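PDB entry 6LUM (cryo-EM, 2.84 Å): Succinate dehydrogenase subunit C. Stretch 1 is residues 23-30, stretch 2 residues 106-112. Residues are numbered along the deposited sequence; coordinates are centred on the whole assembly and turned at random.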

# COMPACT_ATOMS: atom_id res chain seq x y z
N GLY F 23 15.31 -8.30 39.30
CA GLY F 23 14.04 -7.66 39.02
C GLY F 23 12.86 -8.22 39.78
O GLY F 23 12.96 -8.54 40.96
N ASP F 24 11.73 -8.36 39.09
CA ASP F 24 10.49 -8.78 39.71
C ASP F 24 10.59 -10.22 40.20
O ASP F 24 11.50 -10.96 39.81
CB ASP F 24 9.37 -8.64 38.69
CG ASP F 24 8.03 -8.42 39.33
OD1 ASP F 24 7.79 -7.31 39.82
OD2 ASP F 24 7.21 -9.36 39.32
N PRO F 25 9.68 -10.65 41.09
CA PRO F 25 9.58 -12.08 41.39
C PRO F 25 8.92 -12.90 40.30
O PRO F 25 9.16 -14.12 40.22
CB PRO F 25 8.76 -12.11 42.68
CG PRO F 25 8.04 -10.83 42.70
CD PRO F 25 8.97 -9.85 42.10
N GLY F 26 8.09 -12.29 39.46
CA GLY F 26 7.59 -12.99 38.29
C GLY F 26 8.67 -13.42 37.34
O GLY F 26 8.49 -14.39 36.61
N MET F 27 9.82 -12.75 37.37
CA MET F 27 10.94 -13.16 36.53
C MET F 27 11.52 -14.49 36.99
O MET F 27 11.81 -15.37 36.18
CB MET F 27 12.00 -12.07 36.55
CG MET F 27 13.18 -12.31 35.67
SD MET F 27 14.59 -11.43 36.34
CE MET F 27 15.63 -11.38 34.91
N TRP F 28 11.68 -14.66 38.30
CA TRP F 28 12.17 -15.93 38.82
C TRP F 28 11.12 -17.03 38.68
O TRP F 28 11.47 -18.18 38.43
CB TRP F 28 12.60 -15.75 40.26
CG TRP F 28 13.58 -14.65 40.39
CD1 TRP F 28 13.42 -13.50 41.09
CD2 TRP F 28 14.86 -14.57 39.77
NE1 TRP F 28 14.53 -12.71 40.95
CE2 TRP F 28 15.43 -13.35 40.14
CE3 TRP F 28 15.58 -15.43 38.94
CZ2 TRP F 28 16.69 -12.97 39.72
CZ3 TRP F 28 16.82 -15.04 38.51
CH2 TRP F 28 17.37 -13.82 38.90
N SER F 29 9.84 -16.69 38.82
CA SER F 29 8.80 -17.65 38.48
C SER F 29 8.93 -18.12 37.05
O SER F 29 8.79 -19.31 36.77
CB SER F 29 7.43 -17.05 38.71
OG SER F 29 7.34 -16.60 40.03
N TRP F 30 9.17 -17.20 36.12
CA TRP F 30 9.27 -17.61 34.72
C TRP F 30 10.49 -18.48 34.48
O TRP F 30 10.43 -19.43 33.70
CB TRP F 30 9.30 -16.39 33.81
CG TRP F 30 9.87 -16.68 32.48
CD1 TRP F 30 9.29 -17.41 31.49
CD2 TRP F 30 11.13 -16.26 31.97
NE1 TRP F 30 10.11 -17.46 30.40
CE2 TRP F 30 11.25 -16.76 30.67
CE3 TRP F 30 12.18 -15.50 32.49
CZ2 TRP F 30 12.36 -16.53 29.90
CZ3 TRP F 30 13.27 -15.28 31.72
CH2 TRP F 30 13.36 -15.79 30.44
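Stretch 2 (106-112) YQRQMLA

Stretch 2 is the opening of a helix, and it lies across the start of another helix in stretch 1. The two axes run in the same general sense, crossing at 51° and coming no nearer than 11.0 Å, so contact depends on side chains spanning the gap. The nearest pair of CA atoms is Gly26 CA and Arg108 CA, 7.7 Å apart.

Tyr106 occupies the N-cap position and makes no contact with stretch 1; its carbonyl O accepts from Met110 N at 2.9 Å, starting the helical ladder. Gln107 points toward stretch 1, and its long, polar side chain carries an amide to Asp24, where Gln107 NE2 donates to Asp24 OD2 at 3.2 Å. Asp24 OD2 also accepts from Gly26 N at 3.1 Å, capping the first helix, so one carboxylate oxygen both caps its own helix and ties down the other. Gly26 suits this crowded corner: an ideal CB there would lie just 3.3 Å from Gln107 NE2.

Arg108 leaves its backbone sideways, but its extended side chain brings Arg108 NH2 to 2.8 Å from Asp24 OD1, a salt bridge in which the carboxylate's second oxygen meets a positive charge. Pro25 CD lies over one face of the Arg108 guanidinium, 4.0 Å from Arg108 NH2; a flat cation accepts such an aliphatic neighbour readily.

Gln109 and Met110 are out of reach of stretch 1, and the next contact comes at Leu111, one helical turn after Gln107, with Leu111 N donating to Gln107 O at 3.0 Å. The branched apolar side chain of Leu111 points toward stretch 1 and places CD2 3.9 Å from Pro25 CB and CD1 3.1 Å from Ser29 OG, a close contact. Ser29, a small residue, faces Leu111 closely, and Ser29 OG donates a hydrogen bond to Pro25 O at 3.1 Å, which satisfies the hydroxyl within its own helix. Ala112 again lies out of reach.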

# COMPACT_ATOMS: atom_id res chain seq x y z
N TYR F 106 -3.48 -9.08 40.35
CA TYR F 106 -3.25 -10.01 41.44
C TYR F 106 -2.12 -10.98 41.14
O TYR F 106 -2.11 -12.10 41.65
CB TYR F 106 -4.53 -10.77 41.75
CG TYR F 106 -5.70 -9.86 42.00
CD1 TYR F 106 -5.74 -9.04 43.10
CD2 TYR F 106 -6.76 -9.82 41.12
CE1 TYR F 106 -6.80 -8.21 43.32
CE2 TYR F 106 -7.82 -8.99 41.33
CZ TYR F 106 -7.83 -8.19 42.43
OH TYR F 106 -8.90 -7.35 42.65
N GLN F 107 -1.16 -10.56 40.32
CA GLN F 107 -0.02 -11.40 39.99
C GLN F 107 0.71 -11.87 41.24
O GLN F 107 0.91 -13.07 41.45
CB GLN F 107 0.90 -10.61 39.07
CG GLN F 107 2.25 -11.19 38.84
CD GLN F 107 3.34 -10.36 39.45
OE1 GLN F 107 3.18 -9.16 39.64
NE2 GLN F 107 4.47 -10.98 39.74
N ARG F 108 1.11 -10.94 42.11
CA ARG F 108 1.90 -11.33 43.28
C ARG F 108 1.05 -12.05 44.31
O ARG F 108 1.57 -12.90 45.05
CB ARG F 108 2.55 -10.10 43.90
CG ARG F 108 3.72 -9.56 43.14
CD ARG F 108 4.18 -8.27 43.76
NE ARG F 108 5.06 -7.53 42.87
CZ ARG F 108 6.24 -7.06 43.24
NH1 ARG F 108 6.69 -7.27 44.47
NH2 ARG F 108 6.99 -6.39 42.37
N GLN F 109 -0.24 -11.72 44.40
CA GLN F 109 -1.12 -12.48 45.27
C GLN F 109 -1.17 -13.94 44.85
O GLN F 109 -0.97 -14.84 45.67
CB GLN F 109 -2.52 -11.88 45.25
CG GLN F 109 -2.70 -10.76 46.23
CD GLN F 109 -2.07 -9.47 45.78
OE1 GLN F 109 -1.06 -9.04 46.33
NE2 GLN F 109 -2.68 -8.84 44.79
N MET F 110 -1.44 -14.19 43.56
CA MET F 110 -1.42 -15.56 43.06
C MET F 110 -0.08 -16.22 43.33
O MET F 110 -0.03 -17.41 43.64
CB MET F 110 -1.69 -15.58 41.56
CG MET F 110 -3.02 -15.06 41.12
SD MET F 110 -3.17 -15.29 39.35
CE MET F 110 -4.25 -13.95 38.92
N LEU F 111 1.00 -15.47 43.21
CA LEU F 111 2.32 -16.06 43.40
C LEU F 111 2.52 -16.52 44.84
O LEU F 111 3.02 -17.62 45.09
CB LEU F 111 3.38 -15.05 42.98
CG LEU F 111 4.83 -15.48 42.88
CD1 LEU F 111 4.93 -16.63 41.94
CD2 LEU F 111 5.61 -14.31 42.36
N ALA F 112 2.11 -15.70 45.80
CA ALA F 112 2.22 -16.12 47.20
C ALA F 112 1.29 -17.29 47.50
O ALA F 112 1.65 -18.21 48.26
CB ALA F 112 1.92 -14.95 48.13